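Local coordinates for protein major allergen Alt a 1 (Alternaria alternata, PDB 3V0R) that possibly binds host plant thaumatin-like proteins and inhibits their beta-glucanase activity, as a secreted, disulfide-linked beta-barrel homodimer known only from fungi, at residues S19-R24 with A98-Y103; L34-K39 with L82-K87; P7-T10 with Y14-K17. All coordinates share one frame; numbering follows the deposited sequence.

Contact 1 of 3, residues S19-R24 with A98-Y103; sequences SEFYGR and ATLPNY. With 0FU (2,5,6-triaminopyrimidin-4-ol), chain K; 0FU (2,5,6-triaminopyrimidin-4-ol), chain M; SO4 (sulfate ion), chain B.
Asn102 ND2 donates to the carbonyl oxygen of Leu100, with ND2 to O at 3.0 Å and an N-H...O angle of 167°, and gives a second, weak hydrogen bond to Ser80 OG. The acceptor lies almost in the plane of the amide, so the bond fixes how the amide is rotated while bridging the loop that interrupts the strand at Leu100 and Pro101. The amide held in this way lies beside the Phe21 ring: Phe21 CD2 is 3.7 Å from Asn102 CB, Phe21 CE2 is 3.7 Å from Asn102 CG, and the two planes are 39° apart. At the other ortho carbon, Phe21 CD1 meets Leu100 CD1 at 3.7 Å, the two side chains crossing at about a right angle. A chi1 of 176° carries the Phe21 ring out to segment 98-103, where both neighbours approach from the same side of its plane. A large flat ring suits the place, since it can meet a leucine methyl together with the CB methylene and flat amide of Asn102. Tyr22 points away, to the bound triaminopyrimidines, whose pocket also includes Glu20, and to Tyr22 of the second subunit. Arg24 NE forms a salt bridge with Asp113. In the antiparallel sheet of the beta-barrel, strand 114-128 runs between the two strands in contact, pairing with Phe21 through Gly118, and strand 33-40 flanks Phe21 with Leu34.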
loop_
_atom_site.group_PDB
_atom_site.type_symbol
_atom_site.label_atom_id
_atom_site.label_comp_id
_atom_site.label_asym_id
_atom_site.label_seq_id
_atom_site.Cartn_x
_atom_site.Cartn_y
_atom_site.Cartn_z
ATOM N N SER A 19 -15.930 2.195 12.442
ATOM C CA SER A 19 -16.694 1.012 12.037
ATOM C C SER A 19 -15.755 -0.078 11.474
ATOM O O SER A 19 -14.549 0.144 11.217
ATOM C CB SER A 19 -17.750 1.346 10.955
ATOM O OG SER A 19 -17.104 1.865 9.811
ATOM N N GLU A 20 -16.341 -1.253 11.276
ATOM C CA GLU A 20 -15.591 -2.428 10.723
ATOM C C GLU A 20 -14.264 -2.740 11.435
ATOM O O GLU A 20 -13.205 -3.041 10.863
ATOM C CB GLU A 20 -15.503 -2.340 9.179
ATOM C CG GLU A 20 -16.710 -1.770 8.365
ATOM C CD GLU A 20 -18.219 -2.107 8.769
ATOM O OE1 GLU A 20 -18.943 -1.132 8.600
ATOM O OE2 GLU A 20 -18.756 -3.250 9.143
ATOM N N PHE A 21 -14.321 -2.711 12.755
ATOM C CA PHE A 21 -13.197 -3.163 13.544
ATOM C C PHE A 21 -12.906 -4.610 13.199
ATOM O O PHE A 21 -13.816 -5.415 13.039
ATOM C CB PHE A 21 -13.535 -3.115 15.059
ATOM C CG PHE A 21 -12.452 -3.662 15.938
ATOM C CD1 PHE A 21 -11.327 -2.962 16.158
ATOM C CD2 PHE A 21 -12.553 -4.912 16.457
ATOM C CE1 PHE A 21 -10.334 -3.443 17.006
ATOM C CE2 PHE A 21 -11.568 -5.457 17.278
ATOM C CZ PHE A 21 -10.436 -4.713 17.539
ATOM N N TYR A 22 -11.624 -4.932 13.052
ATOM C CA TYR A 22 -11.152 -6.311 12.879
ATOM C C TYR A 22 -9.947 -6.488 13.753
ATOM O O TYR A 22 -9.223 -5.563 14.000
ATOM C CB TYR A 22 -10.756 -6.593 11.410
ATOM C CG TYR A 22 -10.240 -8.007 11.080
ATOM C CD1 TYR A 22 -11.092 -8.999 10.526
ATOM C CD2 TYR A 22 -8.895 -8.343 11.229
ATOM C CE1 TYR A 22 -10.610 -10.264 10.172
ATOM C CE2 TYR A 22 -8.424 -9.626 10.908
ATOM C CZ TYR A 22 -9.275 -10.581 10.403
ATOM O OH TYR A 22 -8.773 -11.814 10.018
ATOM N N GLY A 23 -9.710 -7.712 14.184
ATOM C CA GLY A 23 -8.430 -8.072 14.785
ATOM C C GLY A 23 -8.208 -9.573 14.785
ATOM O O GLY A 23 -9.162 -10.339 14.742
ATOM N N ARG A 24 -6.956 -9.983 14.801
ATOM C CA ARG A 24 -6.643 -11.381 14.870
ATOM C C ARG A 24 -5.721 -11.609 16.069
ATOM O O ARG A 24 -4.749 -10.900 16.233
ATOM C CB ARG A 24 -5.979 -11.868 13.580
ATOM C CG ARG A 24 -5.588 -13.343 13.701
ATOM C CD ARG A 24 -4.951 -13.860 12.449
ATOM N NE ARG A 24 -4.422 -15.191 12.687
ATOM C CZ ARG A 24 -3.307 -15.650 12.185
ATOM N NH1 ARG A 24 -2.889 -16.875 12.493
ATOM N NH2 ARG A 24 -2.634 -14.954 11.284
ATOM N N ALA A 98 -12.511 5.961 22.371
ATOM C CA ALA A 98 -13.739 5.185 22.326
ATOM C C ALA A 98 -13.541 3.763 22.744
ATOM O O ALA A 98 -12.423 3.294 22.835
ATOM C CB ALA A 98 -14.312 5.202 20.874
ATOM N N THR A 99 -14.627 3.061 22.970
ATOM C CA THR A 99 -14.664 1.629 23.110
ATOM C C THR A 99 -15.137 1.089 21.766
ATOM O O THR A 99 -16.111 1.619 21.194
ATOM C CB THR A 99 -15.666 1.164 24.227
ATOM O OG1 THR A 99 -15.213 1.621 25.523
ATOM C CG2 THR A 99 -15.731 -0.355 24.270
ATOM N N LEU A 100 -14.491 0.034 21.273
ATOM C CA LEU A 100 -14.918 -0.586 19.984
ATOM C C LEU A 100 -15.426 -1.990 20.319
ATOM O O LEU A 100 -14.671 -2.925 20.408
ATOM C CB LEU A 100 -13.747 -0.645 19.030
ATOM C CG LEU A 100 -12.950 0.596 18.769
ATOM C CD1 LEU A 100 -11.960 0.402 17.643
ATOM C CD2 LEU A 100 -13.853 1.806 18.407
ATOM N N PRO A 101 -16.736 -2.143 20.534
ATOM C CA PRO A 101 -17.254 -3.443 20.958
ATOM C C PRO A 101 -17.040 -4.444 19.845
ATOM O O PRO A 101 -17.245 -4.134 18.639
ATOM C CB PRO A 101 -18.745 -3.205 21.124
ATOM C CG PRO A 101 -18.956 -1.736 21.077
ATOM C CD PRO A 101 -17.797 -1.126 20.411
ATOM N N ASN A 102 -16.619 -5.629 20.245
ATOM C CA ASN A 102 -16.373 -6.659 19.261
ATOM C C ASN A 102 -16.604 -8.074 19.787
ATOM O O ASN A 102 -16.714 -8.276 21.009
ATOM C CB ASN A 102 -14.961 -6.465 18.747
ATOM C CG ASN A 102 -13.916 -6.696 19.813
ATOM O OD1 ASN A 102 -13.506 -7.813 20.017
ATOM N ND2 ASN A 102 -13.559 -5.661 20.558
ATOM N N TYR A 103 -16.718 -9.033 18.882
ATOM C CA TYR A 103 -16.903 -10.428 19.234
ATOM C C TYR A 103 -15.802 -11.265 18.603
ATOM O O TYR A 103 -15.513 -11.062 17.383
ATOM C CB TYR A 103 -18.268 -10.874 18.706
ATOM C CG TYR A 103 -18.575 -12.294 19.066
ATOM C CD1 TYR A 103 -18.801 -12.651 20.390
ATOM C CD2 TYR A 103 -18.613 -13.286 18.098
ATOM C CE1 TYR A 103 -19.066 -13.984 20.746
ATOM C CE2 TYR A 103 -18.884 -14.615 18.429
ATOM C CZ TYR A 103 -19.106 -14.947 19.753
ATOM O OH TYR A 103 -19.350 -16.265 20.069
HETATM C C4 0FU K . -8.038 -5.938 5.831
HETATM N N3 0FU K . -9.040 -5.132 5.408
HETATM C C2 0FU K . -10.282 -5.295 5.934
HETATM N NAA 0FU K . -11.275 -4.500 5.499
HETATM N N1 0FU K . -10.542 -6.224 6.889
HETATM C C6 0FU K . -9.567 -7.052 7.291
HETATM N NAB 0FU K . -9.677 -8.045 8.190
HETATM C C5 0FU K . -8.325 -6.898 6.777
HETATM N NAC 0FU K . -7.381 -7.710 7.217
HETATM O O4 0FU K . -6.726 -5.885 5.385
HETATM C C4 0FU M . -6.826 -3.464 7.158
HETATM N N3 0FU M . -6.371 -4.271 8.123
HETATM C C2 0FU M . -7.167 -4.593 9.165
HETATM N NAA 0FU M . -6.641 -5.414 10.097
HETATM N N1 0FU M . -8.449 -4.130 9.264
HETATM C C6 0FU M . -8.939 -3.314 8.319
HETATM N NAB 0FU M . -10.182 -2.822 8.401
HETATM C C5 0FU M . -8.112 -2.981 7.238
HETATM N NAC 0FU M . -8.495 -2.173 6.250
HETATM O O4 0FU M . -6.096 -3.104 6.072
HETATM S S SO4 B . 0.262 -18.546 9.990
HETATM O O1 SO4 B . -0.516 -18.664 8.709
HETATM O O2 SO4 B . -0.084 -19.720 10.846
HETATM O O3 SO4 B . 1.725 -18.540 9.667
HETATM O O4 SO4 B . -0.045 -17.326 10.793
#

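Contact 2 of 3, residues L34-K39 with L82-K87; sequences LGFNIK and LLLKQK. With 0FU (2,5,6-triaminopyrimidin-4-ol), chain M; 8AC (8-aminooctanoic acid), chain L.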
loop_
_atom_site.group_PDB
_atom_site.type_symbol
_atom_site.label_atom_id
_atom_site.label_comp_id
_atom_site.label_asym_id
_atom_site.label_seq_id
_atom_site.Cartn_x
_atom_site.Cartn_y
_atom_site.Cartn_z
ATOM N N LEU A 34 -4.706 -5.590 13.567
ATOM C CA LEU A 34 -5.787 -4.791 14.100
ATOM C C LEU A 34 -6.116 -3.686 13.119
ATOM O O LEU A 34 -5.202 -3.075 12.544
ATOM C CB LEU A 34 -5.298 -4.178 15.438
ATOM C CG LEU A 34 -6.125 -3.840 16.635
ATOM C CD1 LEU A 34 -6.937 -4.965 17.173
ATOM C CD2 LEU A 34 -5.133 -3.450 17.744
ATOM N N GLY A 35 -7.393 -3.402 12.939
ATOM C CA GLY A 35 -7.805 -2.329 12.082
ATOM C C GLY A 35 -9.245 -1.904 12.207
ATOM O O GLY A 35 -10.066 -2.603 12.787
ATOM N N PHE A 36 -9.554 -0.751 11.604
ATOM C CA PHE A 36 -10.901 -0.199 11.656
ATOM C C PHE A 36 -11.011 0.928 10.658
ATOM O O PHE A 36 -10.010 1.390 10.148
ATOM C CB PHE A 36 -11.249 0.303 13.084
ATOM C CG PHE A 36 -10.221 1.196 13.652
ATOM C CD1 PHE A 36 -9.166 0.671 14.413
ATOM C CD2 PHE A 36 -10.274 2.586 13.432
ATOM C CE1 PHE A 36 -8.178 1.502 14.901
ATOM C CE2 PHE A 36 -9.267 3.420 13.933
ATOM C CZ PHE A 36 -8.232 2.875 14.663
ATOM N N ASN A 37 -12.219 1.277 10.281
ATOM C CA ASN A 37 -12.477 2.347 9.309
ATOM C C ASN A 37 -12.818 3.608 10.071
ATOM O O ASN A 37 -13.500 3.540 11.146
ATOM C CB ASN A 37 -13.659 1.984 8.405
ATOM C CG ASN A 37 -13.333 0.862 7.407
ATOM O OD1 ASN A 37 -12.133 0.584 7.108
ATOM N ND2 ASN A 37 -14.402 0.245 6.822
ATOM N N ILE A 38 -12.364 4.739 9.574
ATOM C CA ILE A 38 -12.664 6.061 10.172
ATOM C C ILE A 38 -13.302 6.943 9.113
ATOM O O ILE A 38 -12.750 7.064 7.983
ATOM C CB ILE A 38 -11.402 6.746 10.611
ATOM C CG1 ILE A 38 -10.653 5.904 11.649
ATOM C CG2 ILE A 38 -11.692 8.180 11.117
ATOM C CD1 ILE A 38 -9.428 6.626 12.183
ATOM N N LYS A 39 -14.431 7.537 9.418
ATOM C CA LYS A 39 -15.162 8.370 8.457
ATOM C C LYS A 39 -15.639 9.670 9.058
ATOM O O LYS A 39 -16.180 9.677 10.174
ATOM C CB LYS A 39 -16.355 7.572 7.911
ATOM C CG LYS A 39 -17.036 8.198 6.718
ATOM C CD LYS A 39 -18.228 7.409 6.207
ATOM C CE LYS A 39 -18.566 7.807 4.770
ATOM N NZ LYS A 39 -18.785 9.267 4.624
ATOM N N LEU A 82 -9.811 2.440 22.187
ATOM C CA LEU A 82 -9.061 3.111 21.155
ATOM C C LEU A 82 -8.701 4.535 21.554
ATOM O O LEU A 82 -9.538 5.242 22.089
ATOM C CB LEU A 82 -9.937 3.219 19.898
ATOM C CG LEU A 82 -9.389 4.023 18.727
ATOM C CD1 LEU A 82 -8.206 3.360 18.058
ATOM C CD2 LEU A 82 -10.438 4.295 17.647
ATOM N N LEU A 83 -7.493 4.954 21.216
ATOM C CA LEU A 83 -7.042 6.332 21.351
ATOM C C LEU A 83 -6.457 6.774 20.007
ATOM O O LEU A 83 -5.699 6.066 19.394
ATOM C CB LEU A 83 -5.941 6.378 22.412
ATOM C CG LEU A 83 -5.167 7.658 22.592
ATOM C CD1 LEU A 83 -6.057 8.782 23.009
ATOM C CD2 LEU A 83 -4.009 7.524 23.632
ATOM N N LEU A 84 -6.922 7.914 19.518
ATOM C CA LEU A 84 -6.398 8.542 18.291
ATOM C C LEU A 84 -5.685 9.824 18.634
ATOM O O LEU A 84 -6.071 10.502 19.573
ATOM C CB LEU A 84 -7.550 8.857 17.341
ATOM C CG LEU A 84 -8.395 7.712 16.818
ATOM C CD1 LEU A 84 -9.644 8.229 16.066
ATOM C CD2 LEU A 84 -7.517 6.864 15.858
ATOM N N LYS A 85 -4.691 10.207 17.843
ATOM C CA LYS A 85 -4.014 11.435 17.991
ATOM C C LYS A 85 -3.742 12.067 16.649
ATOM O O LYS A 85 -3.303 11.388 15.718
ATOM C CB LYS A 85 -2.707 11.190 18.699
ATOM C CG LYS A 85 -1.850 12.406 18.832
ATOM C CD LYS A 85 -0.545 12.147 19.566
ATOM C CE LYS A 85 0.416 11.317 18.741
ATOM N NZ LYS A 85 1.769 11.205 19.395
ATOM N N GLN A 86 -3.991 13.360 16.548
ATOM C CA GLN A 86 -3.764 14.137 15.330
ATOM C C GLN A 86 -2.994 15.429 15.730
ATOM O O GLN A 86 -3.538 16.307 16.427
ATOM C CB GLN A 86 -5.154 14.543 14.746
ATOM C CG GLN A 86 -5.091 15.196 13.342
ATOM C CD GLN A 86 -6.371 15.829 12.873
ATOM O OE1 GLN A 86 -7.395 15.872 13.577
ATOM N NE2 GLN A 86 -6.323 16.394 11.676
ATOM N N LYS A 87 -1.767 15.549 15.284
ATOM C CA LYS A 87 -1.027 16.755 15.531
ATOM C C LYS A 87 -1.189 17.744 14.355
ATOM O O LYS A 87 -0.528 17.598 13.287
ATOM C CB LYS A 87 0.446 16.411 15.724
ATOM C CG LYS A 87 1.290 17.626 16.054
ATOM C CD LYS A 87 2.704 17.257 16.483
ATOM C CE LYS A 87 3.470 18.490 16.931
ATOM N NZ LYS A 87 4.809 18.103 17.463
HETATM C C4 0FU M . -6.826 -3.464 7.158
HETATM N N3 0FU M . -6.371 -4.271 8.123
HETATM C C2 0FU M . -7.167 -4.593 9.165
HETATM N NAA 0FU M . -6.641 -5.414 10.097
HETATM N N1 0FU M . -8.449 -4.130 9.264
HETATM C C6 0FU M . -8.939 -3.314 8.319
HETATM N NAB 0FU M . -10.182 -2.822 8.401
HETATM C C5 0FU M . -8.112 -2.981 7.238
HETATM N NAC 0FU M . -8.495 -2.173 6.250
HETATM O O4 0FU M . -6.096 -3.104 6.072
HETATM N NAA 8AC L . -14.607 25.623 10.187
HETATM O OAB 8AC L . -9.631 17.188 13.065
HETATM O OAC 8AC L . -9.203 16.977 10.979
HETATM C CAD 8AC L . -13.771 24.459 9.862
HETATM C CAE 8AC L . -14.204 23.296 10.727
HETATM C CAF 8AC L . -13.879 21.958 10.092
HETATM C CAG 8AC L . -12.631 21.403 10.793
HETATM C CAH 8AC L . -12.656 19.920 10.872
HETATM C CAI 8AC L . -11.242 19.408 11.275
HETATM C CAJ 8AC L . -11.322 17.957 11.688
HETATM C CAK 8AC L . -9.923 17.343 11.902
#
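Phe36 leaves its strand with CB directed toward segment 82-87, and CG, placed between the backbone N and the carbonyl carbon (chi1 51°), carries the ring inward to Leu82 and Leu84. The far half of the ring does the touching. CE1 lies 3.7 Å from Leu82 CD1, CE2 is 4.0 Å from Leu82 CD2, and at the tip CZ comes to 3.4 Å from Leu82 CD1. Leu82 thus brings both methyls to the same side of the ring, CD2 over the face and CD1 nearest the tip, whereas Leu84 CD2 stands at the ring edge near its plane. The same Leu84 CD2 faces Ile38 CD1 tip to tip at 4.1 Å. The strand segments cross at 61°, with the axes of the short segments 11.2 Å apart at closest approach; long side chains from both walls of the barrel span the gap, a phenylalanine ring and the branched ends of leucine and isoleucine. Phe73 adds an edge-to-face ring contact to Phe36. Beyond the apolar part, Gln86 NE2 donates a hydrogen bond to 8-aminooctanoic acid OAC at 3.0 Å, and Gly35, having no side chain, lets a triaminopyrimidine lie close to its CA. An apolar, buried contact of this kind between the segments probably owes its stability to close packing and exclusion of water rather than to directed bonds.

Contact 3 of 3, residues P7-T10 with Y14-K17; sequences PVTT and YVWK. With 8AC (8-aminooctanoic acid), chain L; 0FU (2,5,6-triaminopyrimidin-4-ol), chain J; SO4 (sulfate ion), chain E; SO4 (sulfate ion), chain C.
A short loop brings the CA atoms of Thr10 and Val15 to 6.8 Å, with Thr9 extended and Thr10 turned by a psi near 4°. Val15 packs against the N-terminal backbone: its CG1 sits 3.6 Å from Thr9 O and also close to the carbonyl carbon of Thr10, while its CG2 meets Thr9 CG2 at 4.1 Å, the two side chains crossing at about a right angle. A beta-branched valine offers both methyls here, and the methyl of threonine can answer one of them. Val15 opens the first strand, 15-25, of the beta-barrel, and the usual alternation along a strand sends Val15 to the N-terminal segment and Trp16 the other way, toward Ile38, Leu46 and Met71. There Trp16 brings its ring edge to 8-aminooctanoic acid, CZ2 being 3.7 Å from OAC. Tyr14 covers the same ligand with a face of its ring, CE2 lying 3.8 Å from CAI, and its edge is turned to a triaminopyrimidine. On the exposed side, the backbone N of Thr10 donates to O1 of a sulfate, probably from the crystallisation liquor, at 2.8 Å, and Glu11 N binds that sulfate as well. Lys17, bent at chi3 (90°), places NZ 3.1 Å from O1 of another such sulfate and bonds also to Asn109 OD1 of the second subunit.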
loop_
_atom_site.group_PDB
_atom_site.type_symbol
_atom_site.label_atom_id
_atom_site.label_comp_id
_atom_site.label_asym_id
_atom_site.label_seq_id
_atom_site.Cartn_x
_atom_site.Cartn_y
_atom_site.Cartn_z
ATOM N N PRO A 7 -27.436 8.310 23.884
ATOM C CA PRO A 7 -26.500 9.201 24.583
ATOM C C PRO A 7 -25.140 9.194 23.899
ATOM O O PRO A 7 -24.139 8.805 24.471
ATOM C CB PRO A 7 -26.416 8.587 25.989
ATOM C CG PRO A 7 -26.737 7.160 25.785
ATOM C CD PRO A 7 -27.738 7.109 24.679
ATOM N N VAL A 8 -25.141 9.620 22.657
ATOM C CA VAL A 8 -23.980 9.685 21.800
ATOM C C VAL A 8 -24.214 10.747 20.710
ATOM O O VAL A 8 -25.311 10.854 20.174
ATOM C CB VAL A 8 -23.696 8.273 21.198
ATOM C CG1 VAL A 8 -24.871 7.779 20.380
ATOM C CG2 VAL A 8 -22.454 8.292 20.349
ATOM N N THR A 9 -23.181 11.532 20.412
ATOM C CA THR A 9 -23.234 12.550 19.346
ATOM C C THR A 9 -22.709 11.876 18.061
ATOM O O THR A 9 -21.629 11.272 18.078
ATOM C CB THR A 9 -22.364 13.754 19.740
ATOM O OG1 THR A 9 -22.985 14.390 20.870
ATOM C CG2 THR A 9 -22.248 14.738 18.621
ATOM N N THR A 10 -23.502 11.901 17.010
ATOM C CA THR A 10 -23.121 11.178 15.798
ATOM C C THR A 10 -22.758 12.086 14.617
ATOM O O THR A 10 -22.439 11.597 13.512
ATOM C CB THR A 10 -24.240 10.208 15.372
ATOM O OG1 THR A 10 -25.425 10.953 15.094
ATOM C CG2 THR A 10 -24.570 9.214 16.521
ATOM N N TYR A 14 -15.875 17.722 14.458
ATOM C CA TYR A 14 -14.812 17.037 15.208
ATOM C C TYR A 14 -15.255 15.659 15.693
ATOM O O TYR A 14 -14.648 15.073 16.589
ATOM C CB TYR A 14 -14.374 17.936 16.371
ATOM C CG TYR A 14 -13.697 19.186 15.836
ATOM C CD1 TYR A 14 -14.387 20.353 15.723
ATOM C CD2 TYR A 14 -12.383 19.137 15.396
ATOM C CE1 TYR A 14 -13.793 21.508 15.198
ATOM C CE2 TYR A 14 -11.780 20.285 14.888
ATOM C CZ TYR A 14 -12.503 21.414 14.768
ATOM O OH TYR A 14 -11.913 22.547 14.252
ATOM N N VAL A 15 -16.309 15.146 15.073
ATOM C CA VAL A 15 -16.861 13.826 15.364
ATOM C C VAL A 15 -16.750 12.895 14.169
ATOM O O VAL A 15 -17.194 13.226 13.040
ATOM C CB VAL A 15 -18.341 13.976 15.786
ATOM C CG1 VAL A 15 -18.939 12.580 16.094
ATOM C CG2 VAL A 15 -18.441 14.887 17.017
ATOM N N TRP A 16 -16.083 11.764 14.373
ATOM C CA TRP A 16 -15.849 10.761 13.343
ATOM C C TRP A 16 -16.476 9.463 13.715
ATOM O O TRP A 16 -16.584 9.159 14.923
ATOM C CB TRP A 16 -14.371 10.565 13.095
ATOM C CG TRP A 16 -13.624 11.735 12.542
ATOM C CD1 TRP A 16 -14.121 12.891 12.000
ATOM C CD2 TRP A 16 -12.161 11.885 12.453
ATOM N NE1 TRP A 16 -13.102 13.704 11.586
ATOM C CE2 TRP A 16 -11.908 13.123 11.845
ATOM C CE3 TRP A 16 -11.095 11.101 12.850
ATOM C CZ2 TRP A 16 -10.619 13.586 11.614
ATOM C CZ3 TRP A 16 -9.819 11.548 12.595
ATOM C CH2 TRP A 16 -9.590 12.799 12.037
ATOM N N LYS A 17 -16.848 8.643 12.719
ATOM C CA LYS A 17 -17.476 7.342 12.961
ATOM C C LYS A 17 -16.422 6.290 12.785
ATOM O O LYS A 17 -15.647 6.361 11.809
ATOM C CB LYS A 17 -18.545 7.133 11.896
ATOM C CG LYS A 17 -19.297 5.820 12.039
ATOM C CD LYS A 17 -20.413 5.745 10.986
ATOM C CE LYS A 17 -19.865 5.094 9.726
ATOM N NZ LYS A 17 -20.941 4.829 8.703
HETATM N NAA 8AC L . -14.607 25.623 10.187
HETATM O OAB 8AC L . -9.631 17.188 13.065
HETATM O OAC 8AC L . -9.203 16.977 10.979
HETATM C CAD 8AC L . -13.771 24.459 9.862
HETATM C CAE 8AC L . -14.204 23.296 10.727
HETATM C CAF 8AC L . -13.879 21.958 10.092
HETATM C CAG 8AC L . -12.631 21.403 10.793
HETATM C CAH 8AC L . -12.656 19.920 10.872
HETATM C CAI 8AC L . -11.242 19.408 11.275
HETATM C CAJ 8AC L . -11.322 17.957 11.688
HETATM C CAK 8AC L . -9.923 17.343 11.902
HETATM C C4 0FU J . -9.209 22.783 9.950
HETATM N N3 0FU J . -9.765 23.970 10.307
HETATM C C2 0FU J . -9.801 24.393 11.601
HETATM N NAA 0FU J . -10.364 25.577 11.885
HETATM N N1 0FU J . -9.277 23.651 12.600
HETATM C C6 0FU J . -8.707 22.448 12.298
HETATM N NAB 0FU J . -8.195 21.713 13.258
HETATM C C5 0FU J . -8.655 21.973 10.957
HETATM N NAC 0FU J . -8.092 20.787 10.610
HETATM O O4 0FU J . -9.167 22.324 8.650
HETATM S S SO4 E . -26.186 13.771 17.028
HETATM O O1 SO4 E . -24.836 14.316 17.182
HETATM O O2 SO4 E . -27.156 14.154 18.092
HETATM O O3 SO4 E . -26.613 14.337 15.710
HETATM O O4 SO4 E . -26.280 12.294 17.018
HETATM S S SO4 C . -20.104 3.491 5.244
HETATM O O1 SO4 C . -19.219 3.690 6.442
HETATM O O2 SO4 C . -21.507 3.337 5.731
HETATM O O3 SO4 C . -19.983 4.687 4.350
HETATM O O4 SO4 C . -19.795 2.272 4.439
#

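Contacts 1 and 3 share strand 15-25 at successive stretches, their centres about 16 Å apart, while contact 2 brings in its sheet neighbour 33-40. Contacts 1 and 2, with centres about 11 Å apart, are joined by probable backbone bonds such as Tyr22 N to Gly35 O at 2.8 Å and by Phe21 CZ packing on Leu34 CD1 at 3.5 Å; a triaminopyrimidine lies against both. Contacts 2 and 3 meet where Ile38 CG2 lies 3.4 Å from Trp16 CE3, and both reach 8-aminooctanoic acid, through Gln86 from contact 2 and Tyr14 and Trp16 from contact 3. Two ligand sites are thus served by one continuous sheet.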